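Local coordinates for protein Ves (Pseudomonas fluorescens, PDB 5FCC) that is of unestablished function but, as a HutD-family member of the cupin clan, probably takes part in histidine utilisation, at residues W47-A52 and F116-S121. Residues are numbered along the deposited sequence; the frame is centred on the assembly and turned at random.
Sequences WRLSIA and FNLIYS
Leu49 meets Phe116 diagonally across two antiparallel strands, 47-52 and 116-120: its CG sits 3.6 Å from CZ of the Phe116 ring, an oblique approach that also brings CD2 within van der Waals range of CZ. Phe116 reaches it because its CG stands trans to the backbone N (chi1 176°), which swings the ring along the sheet toward Leu49. The second methyl of Leu49, CD1, turns the other way and lies 3.7 Å from CD1 of Leu118, so the two branches serve different neighbours. With only an alanine at Leu49, the Phe116 ring and the Leu118 methyl would probably lose the branches that lie against them, leaving a gap between the two. Further along, Trp47 and Tyr120 touch through their CB atoms alone, and their rings diverge; the indole meets Tyr125 edge-to-face. Trp47, Leu49 and Phe116 all touch strand 184-191, and Phe116 stacks on Phe148, so this face packs against the five-stranded sheet, probably where the two cupin units of a bicupin meet. Both strands are central in their six-stranded sheet. On its other face, which probably looks into the N-terminal barrel, CB of Arg48 packs 3.5 Å from CG2 of Ile119, while the extended arginine chain leads away to a salt bridge with Glu33. OG of Ser50 lies 3.4 Å from CB of Asn117, and a water 2.8 Å from that OG donates, at a long 3.3 Å, to O of Asn117. Four backbone bonds fix the pairing. Arg48 and Ile119 exchange two, as do Ser50 and Asn117; the shortest runs from Asn117 N to Ser50 O, 2.7 Å with an N-H...O angle of 163°. Asn117 O, already taking the N-H of Ser50, also receives CA of Leu49 at 3.3 Å in a CA-H...O contact.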
loop_
_atom_site.group_PDB
_atom_site.type_symbol
_atom_site.label_atom_id
_atom_site.label_comp_id
_atom_site.label_asym_id
_atom_site.label_seq_id
_atom_site.Cartn_x
_atom_site.Cartn_y
_atom_site.Cartn_z
ATOM N N TRP A 47 1.328 -9.593 -7.768
ATOM C CA TRP A 47 0.021 -9.149 -8.208
ATOM C C TRP A 47 -0.500 -8.121 -7.221
ATOM O O TRP A 47 -0.046 -8.050 -6.069
ATOM C CB TRP A 47 -0.956 -10.315 -8.332
ATOM C CG TRP A 47 -1.142 -11.137 -7.099
ATOM C CD1 TRP A 47 -0.557 -12.346 -6.804
ATOM C CD2 TRP A 47 -2.008 -10.833 -5.999
ATOM N NE1 TRP A 47 -1.027 -12.824 -5.589
ATOM C CE2 TRP A 47 -1.910 -11.906 -5.074
ATOM C CE3 TRP A 47 -2.874 -9.785 -5.721
ATOM C CZ2 TRP A 47 -2.613 -11.916 -3.877
ATOM C CZ3 TRP A 47 -3.574 -9.800 -4.535
ATOM C CH2 TRP A 47 -3.458 -10.859 -3.636
ATOM N N ARG A 48 -1.501 -7.367 -7.672
ATOM C CA ARG A 48 -2.108 -6.321 -6.865
ATOM C C ARG A 48 -3.552 -6.091 -7.311
ATOM O O ARG A 48 -3.855 -6.124 -8.499
ATOM C CB ARG A 48 -1.280 -5.038 -6.984
ATOM C CG ARG A 48 -1.801 -3.905 -6.148
ATOM C CD ARG A 48 -1.131 -2.624 -6.562
ATOM N NE ARG A 48 -1.553 -1.563 -5.663
ATOM C CZ ARG A 48 -1.359 -0.278 -5.914
ATOM N NH1 ARG A 48 -0.755 0.075 -7.046
ATOM N NH2 ARG A 48 -1.768 0.638 -5.033
ATOM N N LEU A 49 -4.442 -5.905 -6.341
ATOM C CA LEU A 49 -5.785 -5.409 -6.580
ATOM C C LEU A 49 -5.866 -3.994 -6.050
ATOM O O LEU A 49 -5.365 -3.702 -4.955
ATOM C CB LEU A 49 -6.830 -6.251 -5.882
ATOM C CG LEU A 49 -7.452 -7.387 -6.647
ATOM C CD1 LEU A 49 -6.411 -8.157 -7.321
ATOM C CD2 LEU A 49 -8.160 -8.232 -5.663
ATOM N N SER A 50 -6.513 -3.125 -6.811
ATOM C CA SER A 50 -6.685 -1.751 -6.365
ATOM C C SER A 50 -7.857 -1.151 -7.117
ATOM O O SER A 50 -8.273 -1.665 -8.161
ATOM C CB SER A 50 -5.419 -0.934 -6.606
ATOM O OG SER A 50 -5.190 -0.770 -8.000
ATOM N N ILE A 51 -8.401 -0.074 -6.559
ATOM C CA ILE A 51 -9.375 0.764 -7.246
ATOM C C ILE A 51 -8.673 2.050 -7.625
ATOM O O ILE A 51 -8.099 2.731 -6.761
ATOM C CB ILE A 51 -10.595 1.053 -6.383
ATOM C CG1 ILE A 51 -11.275 -0.250 -6.006
ATOM C CG2 ILE A 51 -11.548 2.000 -7.136
ATOM C CD1 ILE A 51 -12.264 -0.024 -4.879
ATOM N N ALA A 52 -8.672 2.366 -8.916
ATOM C CA ALA A 52 -8.107 3.619 -9.378
ATOM C C ALA A 52 -9.255 4.599 -9.583
ATOM O O ALA A 52 -10.273 4.260 -10.202
ATOM C CB ALA A 52 -7.269 3.444 -10.637
ATOM N N PHE A 116 -11.719 -0.915 -11.190
ATOM C CA PHE A 116 -11.132 -2.031 -10.475
ATOM C C PHE A 116 -9.939 -2.532 -11.270
ATOM O O PHE A 116 -10.094 -2.917 -12.438
ATOM C CB PHE A 116 -12.164 -3.132 -10.291
ATOM C CG PHE A 116 -11.611 -4.342 -9.656
ATOM C CD1 PHE A 116 -11.216 -4.308 -8.312
ATOM C CD2 PHE A 116 -11.459 -5.521 -10.381
ATOM C CE1 PHE A 116 -10.678 -5.438 -7.694
ATOM C CE2 PHE A 116 -10.943 -6.664 -9.784
ATOM C CZ PHE A 116 -10.529 -6.612 -8.412
ATOM N N ASN A 117 -8.755 -2.510 -10.656
ATOM C CA ASN A 117 -7.483 -2.816 -11.300
ATOM C C ASN A 117 -6.944 -4.140 -10.783
ATOM O O ASN A 117 -6.681 -4.287 -9.579
ATOM C CB ASN A 117 -6.416 -1.746 -11.031
ATOM C CG ASN A 117 -6.585 -0.503 -11.881
ATOM O OD1 ASN A 117 -7.568 -0.350 -12.602
ATOM N ND2 ASN A 117 -5.645 0.430 -11.741
ATOM N N LEU A 118 -6.724 -5.075 -11.700
ATOM C CA LEU A 118 -5.892 -6.239 -11.446
ATOM C C LEU A 118 -4.603 -6.045 -12.218
ATOM O O LEU A 118 -4.632 -5.639 -13.384
ATOM C CB LEU A 118 -6.542 -7.547 -11.893
ATOM C CG LEU A 118 -5.584 -8.728 -11.986
ATOM C CD1 LEU A 118 -4.990 -9.108 -10.573
ATOM C CD2 LEU A 118 -6.274 -9.905 -12.645
ATOM N N ILE A 119 -3.483 -6.343 -11.572
ATOM C CA ILE A 119 -2.200 -6.398 -12.243
ATOM C C ILE A 119 -1.504 -7.640 -11.738
ATOM O O ILE A 119 -1.594 -7.959 -10.549
ATOM C CB ILE A 119 -1.370 -5.111 -12.005
ATOM C CG1 ILE A 119 -0.092 -5.143 -12.845
ATOM C CG2 ILE A 119 -1.044 -4.908 -10.503
ATOM C CD1 ILE A 119 0.608 -3.818 -12.980
ATOM N N TYR A 120 -0.821 -8.362 -12.632
ATOM C CA TYR A 120 -0.024 -9.478 -12.154
ATOM C C TYR A 120 1.133 -9.711 -13.107
ATOM O O TYR A 120 1.126 -9.282 -14.270
ATOM C CB TYR A 120 -0.855 -10.756 -11.985
ATOM C CG TYR A 120 -1.321 -11.268 -13.335
ATOM C CD1 TYR A 120 -2.443 -10.730 -13.951
ATOM C CD2 TYR A 120 -0.604 -12.250 -14.010
ATOM C CE1 TYR A 120 -2.846 -11.163 -15.213
ATOM C CE2 TYR A 120 -1.004 -12.691 -15.261
ATOM C CZ TYR A 120 -2.130 -12.154 -15.843
ATOM O OH TYR A 120 -2.494 -12.608 -17.081
ATOM N N SER A 121 2.135 -10.392 -12.577
ATOM C CA SER A 121 3.316 -10.755 -13.328
ATOM C C SER A 121 3.040 -12.097 -13.971
ATOM O O SER A 121 2.897 -13.091 -13.250
ATOM C CB SER A 121 4.525 -10.849 -12.391
ATOM O OG SER A 121 5.574 -11.552 -13.027
HETATM O O HOH W 1 -3.748 -3.053 -8.845
#